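Long-range contacts in urea carboxylase (Thermus thermophilus, PDB 3OEP), which is a KipI-KipA homologue of undetermined function, once taken for an allophanate hydrolase, that may bind ATP and act as a hydrolase: residues 5-9 with 438-442; 84-89 with 103-108; 393-399 with 467-473. One frame throughout, in Å; residues are numbered along the deposited sequence. Where two conformers were deposited one is given.

Interaction 1. Residues 5-9 with 438-442; sequences FYLRF and EPTPL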
# COMPACT_ATOMS: atom_id res chain seq x y z
N PHE A 5 1.57 16.47 -5.47
CA PHE A 5 0.96 17.66 -4.90
C PHE A 5 -0.54 17.50 -4.78
O PHE A 5 -1.14 16.63 -5.43
CB PHE A 5 1.31 18.92 -5.71
CG PHE A 5 0.82 18.90 -7.13
CD1 PHE A 5 -0.45 19.39 -7.45
CD2 PHE A 5 1.63 18.44 -8.15
CE1 PHE A 5 -0.90 19.37 -8.76
CE2 PHE A 5 1.18 18.42 -9.46
CZ PHE A 5 -0.08 18.89 -9.77
N TYR A 6 -1.12 18.33 -3.92
CA TYR A 6 -2.54 18.29 -3.61
C TYR A 6 -3.24 19.52 -4.18
O TYR A 6 -2.75 20.64 -4.05
CB TYR A 6 -2.75 18.26 -2.10
CG TYR A 6 -2.22 17.03 -1.38
CD1 TYR A 6 -3.06 15.97 -1.08
CD2 TYR A 6 -0.88 16.95 -1.00
CE1 TYR A 6 -2.58 14.84 -0.41
CE2 TYR A 6 -0.39 15.82 -0.32
CZ TYR A 6 -1.25 14.78 -0.03
OH TYR A 6 -0.78 13.66 0.63
N LEU A 7 -4.38 19.29 -4.83
CA LEU A 7 -5.31 20.35 -5.17
C LEU A 7 -6.48 20.25 -4.20
O LEU A 7 -6.96 19.15 -3.91
CB LEU A 7 -5.78 20.21 -6.62
CG LEU A 7 -4.67 20.24 -7.67
CD1 LEU A 7 -5.28 20.11 -9.05
CD2 LEU A 7 -3.81 21.50 -7.56
N ARG A 8 -6.93 21.40 -3.69
CA ARG A 8 -7.95 21.43 -2.65
C ARG A 8 -9.07 22.36 -3.09
O ARG A 8 -8.84 23.55 -3.32
CB ARG A 8 -7.33 21.88 -1.33
CG ARG A 8 -6.19 20.97 -0.86
CD ARG A 8 -5.44 21.50 0.35
NE ARG A 8 -4.34 20.60 0.70
CZ ARG A 8 -4.48 19.45 1.36
NH1 ARG A 8 -5.67 19.04 1.79
NH2 ARG A 8 -3.42 18.70 1.61
N PHE A 9 -10.27 21.80 -3.22
CA PHE A 9 -11.42 22.51 -3.80
C PHE A 9 -12.48 22.92 -2.78
O PHE A 9 -13.44 23.62 -3.13
CB PHE A 9 -12.05 21.66 -4.89
CG PHE A 9 -11.10 21.32 -6.00
CD1 PHE A 9 -10.69 22.30 -6.89
CD2 PHE A 9 -10.59 20.04 -6.13
CE1 PHE A 9 -9.80 22.00 -7.91
CE2 PHE A 9 -9.70 19.74 -7.14
CZ PHE A 9 -9.30 20.72 -8.03
N GLU A 438 -7.21 11.93 3.72
CA GLU A 438 -6.77 12.37 2.41
C GLU A 438 -5.72 11.40 1.89
O GLU A 438 -5.18 10.59 2.66
CB GLU A 438 -6.26 13.81 2.46
CG GLU A 438 -4.91 13.99 3.12
CD GLU A 438 -4.42 15.43 3.05
OE1 GLU A 438 -3.20 15.64 3.18
OE2 GLU A 438 -5.25 16.34 2.87
N PRO A 439 -5.45 11.45 0.58
CA PRO A 439 -4.50 10.53 -0.01
C PRO A 439 -3.12 10.64 0.63
O PRO A 439 -2.64 11.75 0.89
CB PRO A 439 -4.46 10.95 -1.48
CG PRO A 439 -5.78 11.62 -1.70
CD PRO A 439 -6.07 12.32 -0.44
N THR A 440 -2.51 9.49 0.88
CA THR A 440 -1.21 9.44 1.54
C THR A 440 -0.08 9.67 0.53
O THR A 440 -0.10 9.11 -0.57
CB THR A 440 -1.00 8.09 2.22
OG1 THR A 440 -1.19 7.04 1.27
CG2 THR A 440 -1.99 7.93 3.37
N PRO A 441 0.91 10.49 0.91
CA PRO A 441 2.09 10.71 0.07
C PRO A 441 3.20 9.72 0.41
O PRO A 441 3.41 9.44 1.58
CB PRO A 441 2.51 12.13 0.45
CG PRO A 441 2.12 12.27 1.88
CD PRO A 441 0.94 11.34 2.11
N LEU A 442 3.90 9.19 -0.60
CA LEU A 442 5.03 8.29 -0.35
C LEU A 442 6.12 9.06 0.39
O LEU A 442 6.50 10.15 -0.03
CB LEU A 442 5.58 7.71 -1.66
CG LEU A 442 6.64 6.61 -1.57
CD1 LEU A 442 6.08 5.36 -0.88
CD2 LEU A 442 7.15 6.26 -2.96

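Interaction 2. Residues 84-89 with 103-108; sequences YDGEDL and VKALHQ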
# COMPACT_ATOMS: atom_id res chain seq x y z
N TYR A 84 -28.96 -5.82 10.24
CA TYR A 84 -28.59 -4.91 11.33
C TYR A 84 -28.40 -5.70 12.62
O TYR A 84 -29.24 -5.65 13.53
CB TYR A 84 -29.62 -3.79 11.48
CG TYR A 84 -29.49 -2.75 10.39
CD1 TYR A 84 -28.49 -1.78 10.44
CD2 TYR A 84 -30.35 -2.75 9.30
CE1 TYR A 84 -28.35 -0.83 9.42
CE2 TYR A 84 -30.23 -1.79 8.28
CZ TYR A 84 -29.23 -0.84 8.36
OH TYR A 84 -29.09 0.10 7.37
N ASP A 85 -27.28 -6.41 12.67
CA ASP A 85 -26.90 -7.29 13.77
C ASP A 85 -25.58 -6.83 14.40
O ASP A 85 -24.90 -7.61 15.07
CB ASP A 85 -26.76 -8.73 13.26
CG ASP A 85 -25.60 -8.92 12.27
OD1 ASP A 85 -25.01 -7.92 11.80
OD2 ASP A 85 -25.26 -10.09 11.96
N GLY A 86 -25.24 -5.56 14.19
CA GLY A 86 -23.95 -5.04 14.61
C GLY A 86 -23.75 -5.09 16.11
O GLY A 86 -24.69 -4.85 16.88
N GLU A 87 -22.53 -5.41 16.51
CA GLU A 87 -22.18 -5.58 17.93
C GLU A 87 -22.39 -4.29 18.73
O GLU A 87 -22.64 -4.36 19.93
CB GLU A 87 -20.72 -6.05 18.05
CG GLU A 87 -20.29 -6.45 19.46
CD GLU A 87 -18.85 -6.96 19.51
OE1 GLU A 87 -18.44 -7.70 18.59
OE2 GLU A 87 -18.12 -6.60 20.46
N ASP A 88 -22.29 -3.14 18.08
CA ASP A 88 -22.43 -1.84 18.75
C ASP A 88 -23.82 -1.22 18.65
O ASP A 88 -24.06 -0.13 19.18
CB ASP A 88 -21.41 -0.85 18.18
CG ASP A 88 -19.98 -1.29 18.40
OD1 ASP A 88 -19.68 -1.81 19.50
OD2 ASP A 88 -19.15 -1.11 17.47
N LEU A 89 -24.75 -1.89 17.98
CA LEU A 89 -26.07 -1.31 17.73
C LEU A 89 -26.77 -0.89 19.03
O LEU A 89 -27.27 0.24 19.13
CB LEU A 89 -26.92 -2.24 16.86
CG LEU A 89 -28.28 -1.75 16.37
CD1 LEU A 89 -28.15 -0.46 15.60
CD2 LEU A 89 -28.93 -2.82 15.49
N VAL A 103 -32.54 3.69 15.04
CA VAL A 103 -31.19 3.66 14.48
C VAL A 103 -31.17 3.06 13.07
O VAL A 103 -30.59 3.63 12.14
CB VAL A 103 -30.20 2.88 15.37
CG1 VAL A 103 -28.87 2.66 14.63
CG2 VAL A 103 -29.98 3.61 16.68
N LYS A 104 -31.81 1.90 12.92
CA LYS A 104 -31.89 1.25 11.61
C LYS A 104 -32.54 2.14 10.57
O LYS A 104 -32.05 2.26 9.44
CB LYS A 104 -32.68 -0.04 11.70
CG LYS A 104 -32.07 -1.13 12.56
CD LYS A 104 -32.97 -2.36 12.43
CE LYS A 104 -32.85 -3.32 13.58
NZ LYS A 104 -33.87 -4.39 13.37
N ALA A 105 -33.64 2.78 10.93
CA ALA A 105 -34.36 3.64 10.00
C ALA A 105 -33.53 4.86 9.59
O ALA A 105 -33.47 5.20 8.40
CB ALA A 105 -35.70 4.07 10.59
N LEU A 106 -32.88 5.49 10.56
CA LEU A 106 -32.00 6.63 10.28
C LEU A 106 -30.86 6.23 9.36
O LEU A 106 -30.52 6.97 8.43
CB LEU A 106 -31.44 7.23 11.58
CG LEU A 106 -32.40 8.12 12.38
CD1 LEU A 106 -31.89 8.34 13.80
CD2 LEU A 106 -32.63 9.46 11.68
N HIS A 107 -30.27 5.07 9.59
CA HIS A 107 -29.17 4.62 8.75
C HIS A 107 -29.59 4.43 7.28
O HIS A 107 -28.82 4.75 6.38
CB HIS A 107 -28.52 3.34 9.27
CG HIS A 107 -27.24 3.01 8.56
ND1 HIS A 107 -27.13 1.98 7.64
CD2 HIS A 107 -26.04 3.64 8.57
CE1 HIS A 107 -25.90 1.97 7.15
NE2 HIS A 107 -25.22 2.96 7.69
N GLN A 108 -30.80 3.92 7.06
CA GLN A 108 -31.30 3.68 5.71
C GLN A 108 -31.85 4.92 5.02
O GLN A 108 -32.08 4.88 3.82
CB GLN A 108 -32.42 2.64 5.74
CG GLN A 108 -31.97 1.26 6.18
CD GLN A 108 -33.14 0.36 6.46
OE1 GLN A 108 -33.75 -0.19 5.55
NE2 GLN A 108 -33.47 0.21 7.74

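Interaction 3. Residues 393-399 with 467-473; sequences RLLPGPQ and AKPALVD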
# COMPACT_ATOMS: atom_id res chain seq x y z
N ARG A 393 16.76 13.54 4.59
CA ARG A 393 16.32 14.89 4.24
C ARG A 393 14.80 14.99 4.30
O ARG A 393 14.09 14.10 3.84
CB ARG A 393 16.83 15.26 2.85
CG ARG A 393 18.33 15.47 2.82
CD ARG A 393 18.84 15.54 1.41
NE ARG A 393 18.92 14.21 0.82
CZ ARG A 393 19.45 13.95 -0.38
NH1 ARG A 393 19.95 14.93 -1.13
NH2 ARG A 393 19.50 12.70 -0.83
N LEU A 394 14.32 16.09 4.88
CA LEU A 394 12.88 16.32 5.04
C LEU A 394 12.43 17.48 4.18
O LEU A 394 13.12 18.50 4.07
CB LEU A 394 12.52 16.63 6.49
CG LEU A 394 12.41 15.51 7.51
CD1 LEU A 394 11.96 16.13 8.82
CD2 LEU A 394 11.45 14.42 7.06
N LEU A 395 11.25 17.32 3.58
CA LEU A 395 10.54 18.37 2.86
C LEU A 395 9.27 18.69 3.65
O LEU A 395 8.76 17.84 4.37
CB LEU A 395 10.15 17.87 1.47
CG LEU A 395 11.25 17.22 0.63
CD1 LEU A 395 10.67 16.49 -0.57
CD2 LEU A 395 12.26 18.27 0.21
N PRO A 396 8.75 19.92 3.51
CA PRO A 396 7.44 20.20 4.08
C PRO A 396 6.34 19.29 3.55
O PRO A 396 6.29 18.99 2.36
CB PRO A 396 7.17 21.65 3.66
CG PRO A 396 8.53 22.23 3.50
CD PRO A 396 9.39 21.13 2.97
N GLY A 397 5.46 18.87 4.45
CA GLY A 397 4.31 18.04 4.12
C GLY A 397 3.03 18.84 4.03
O GLY A 397 3.02 20.04 4.31
N PRO A 398 1.93 18.19 3.65
CA PRO A 398 0.66 18.89 3.44
C PRO A 398 0.06 19.49 4.72
O PRO A 398 -0.73 20.44 4.65
CB PRO A 398 -0.25 17.81 2.84
CG PRO A 398 0.34 16.53 3.29
CD PRO A 398 1.82 16.75 3.32
N GLN A 399 0.44 18.95 5.89
CA GLN A 399 0.02 19.51 7.17
C GLN A 399 1.22 20.11 7.91
O GLN A 399 1.32 20.03 9.13
CB GLN A 399 -0.64 18.44 8.04
CG GLN A 399 -2.03 18.04 7.58
CD GLN A 399 -2.02 17.11 6.40
OE1 GLN A 399 -1.33 16.09 6.41
NE2 GLN A 399 -2.79 17.45 5.36
N ALA A 467 -2.03 13.69 10.48
CA ALA A 467 -1.25 14.76 9.87
C ALA A 467 0.08 14.27 9.34
O ALA A 467 0.73 13.40 9.95
CB ALA A 467 -1.01 15.87 10.89
N LYS A 468 0.47 14.83 8.20
CA LYS A 468 1.80 14.62 7.64
C LYS A 468 2.50 15.98 7.58
O LYS A 468 2.38 16.70 6.58
CB LYS A 468 1.70 13.98 6.25
CG LYS A 468 1.32 12.49 6.26
CD LYS A 468 -0.20 12.27 6.31
CE LYS A 468 -0.56 10.79 6.46
NZ LYS A 468 -2.01 10.53 6.83
N PRO A 469 3.20 16.36 8.66
CA PRO A 469 3.86 17.68 8.64
C PRO A 469 5.10 17.74 7.75
O PRO A 469 5.54 18.83 7.37
CB PRO A 469 4.23 17.92 10.11
CG PRO A 469 4.30 16.55 10.71
CD PRO A 469 3.24 15.76 10.00
N ALA A 470 5.66 16.58 7.44
CA ALA A 470 6.86 16.49 6.63
C ALA A 470 6.82 15.27 5.72
O ALA A 470 5.98 14.38 5.90
CB ALA A 470 8.09 16.44 7.52
N LEU A 471 7.72 15.27 4.74
CA LEU A 471 7.93 14.17 3.82
C LEU A 471 9.42 13.87 3.78
O LEU A 471 10.23 14.79 3.72
CB LEU A 471 7.50 14.54 2.40
CG LEU A 471 6.15 15.21 2.17
CD1 LEU A 471 6.03 15.64 0.71
CD2 LEU A 471 5.04 14.26 2.55
N VAL A 472 9.78 12.59 3.80
CA VAL A 472 11.16 12.21 3.50
C VAL A 472 11.42 12.39 2.01
O VAL A 472 10.62 11.96 1.17
CB VAL A 472 11.47 10.77 3.92
CG1 VAL A 472 12.88 10.36 3.46
CG2 VAL A 472 11.33 10.62 5.44
N ASP A 473 12.53 13.05 1.69
CA ASP A 473 12.97 13.26 0.31
C ASP A 473 13.00 11.92 -0.43
O ASP A 473 13.57 10.96 0.08
CB ASP A 473 14.36 13.90 0.32
CG ASP A 473 14.78 14.43 -1.03
OD1 ASP A 473 15.02 15.66 -1.14
OD2 ASP A 473 14.89 13.64 -1.99

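Interaction 1. Residues 5-9 with 438-442
Tyr6 reaches across from the first strand of the chain and sets its hydroxyl against the backbone of Pro439 and the ring of Pro441. Tyr6 OH donates to Pro439 O at 2.7 Å. That oxygen lies at the ring edge, near the ring plane, and the donor sits 24° out of the carbonyl plane. Tyr6 OH also lies 3.2 Å from Pro441 CD. Tyr6 CG stands anti to the carbonyl carbon (chi1 -64°), which points the ring at residues 438-442. Tyr6 CE1 packs on Pro439 CD at 4.3 Å. Tyr47, on the neighbouring strand 45-50, meets the Tyr6 ring and touches both prolines.

Strand 3-8 is an outer strand of a three-stranded antiparallel sheet in the KipI-like half (carboxyltransferase subdomain C and D). Residues 438-442 belong to the KipA-like half (subdomain A and B), where strand 437-439 pairs with strand 463-465. The contact therefore joins the two halves through side chains of the first and backbone and side chains of the second.

Two residues on, Arg8 supplies the charge. Its chain is extended from CG to NE and brings the guanidinium end-on to Glu438. Arg8 NH1 donates to Glu438 OE2 at 2.9 Å. Arg8 NH2 reaches the same Glu438 OE2 at 3.2 Å. Both come in on the syn side of the carboxylate. The planes of the guanidinium and the carboxylate are 28° apart. Arg8 NH2 also lies over one face of the Tyr6 ring, toward its rim. Glu438 OE1 takes a hydrogen bond from Gln399 NE2 and only a weak one from Arg8 NH2. An alanine in place of Glu438 would be likely to leave the Arg8 guanidinium without its carboxylate mate and Gln399 NE2 without its acceptor.

Interaction 2. Residues 84-89 with 103-108
Tyr84 lies against helix 100-108, in the cyclophilin-like domain of the KipI-like half. Its segment leaves strand 77-83 and makes a type I turn, Gly86 to Leu89, into helix 89-96. The contact thus folds the strand exit and the start of one helix onto the next helix.

The tight part is buried. Leu89 CD1 presses on Val103 CG1 at 3.3 Å, closer than usual for two carbons. Leu171 of strand 169-174 backs both Leu89 and His107. The His107 ring turns toward the loop because its chi1 of -170° carries CG away from the backbone N. His107 ND1 shares a hydrogen bond of 2.7 Å with Tyr84 OH, each atom at the edge of the other's ring. Thr157 holds His107 NE2. Gln108 CG touches the Tyr84 hydroxyl at 3.3 Å from OH.

The looser side faces Lys104, which is partly exposed. Its extended chain runs antiparallel to the Tyr84 side chain, alongside it, with Lys104 CG 3.7 Å from Tyr84 CG. Lys104 CB stands over one ring face. The ammonium passes on to salt bridges with Glu101 and Glu199. Gln108 OE1 accepts from Glu199 N, while Gln108 NE2 turns back to Lys104 O at 3.0 Å.

Interaction 3. Residues 393-399 with 467-473
Leu394 and Val472 meet on one face of the sheet, with Leu394 CD2 4.1 Å from Val472 CG2. Leu394 CD2 also rests on Ala470 CB at 3.9 Å. Leu408 of helix 402-408 covers Leu394 and Ala470 there. On the other face Leu395 pairs with Leu471. Farther along, Leu471 CG packs on Gly397 CA and its CD2 on Pro398 CD.

These residues belong to antiparallel strands 390-396 and 467-472, neighbours in the sheet of the cyclophilin-like fold. Leu395 and Leu471 form the hydrogen-bonded pair: Leu395 N to Leu471 O is 2.7 Å and almost straight, and Leu471 N returns a bond to Leu395 O. At one end Asp473 N donates to Arg393 O at 2.9 Å. The CB atoms of Arg393 and Asp473 pack together. Their charged ends stay near each other without touching: Arg393 binds Asp476 and Asp473 binds Arg475.

Past Pro396 the regular pairing gives way. Gly397 N donates to Pro469 O. Gly397 has no side chain, and Lys468 O lies 3.4 Å from Gly397 CA. Gln399 then grips Lys468 twice. Gln399 N bonds Lys468 O at 3.0 Å. Lys468 N bonds Gln399 OE1 at 2.8 Å, on a lone pair in the carbonyl plane. A bend at chi2 (78°) folds the amide back to make this second bond.

The amide thus adds a bond beside the last backbone one. Lys468 N and Glu438 OE1 are bonded at its two ends, which fixes its rotation.

Interactions 1 and 3 lie side by side, their centres about 12 Å apart, and share neighbours. Pro398 of interaction 3 touches Arg8 and Glu438 of interaction 1. The loop after strand 390-396 thus meets the joint between the halves. Interaction 2 stands apart in the KipI-like half, about 33 Å from interaction 1 between centres. Interactions 1 and 2 are largely buried, interaction 3 only partly. Their chemistry differs with place: backbone bonds dominate between the strands of interaction 3, a salt bridge and a tyrosine hydroxyl join the halves in interaction 1, and helix-to-loop packing prevails in interaction 2.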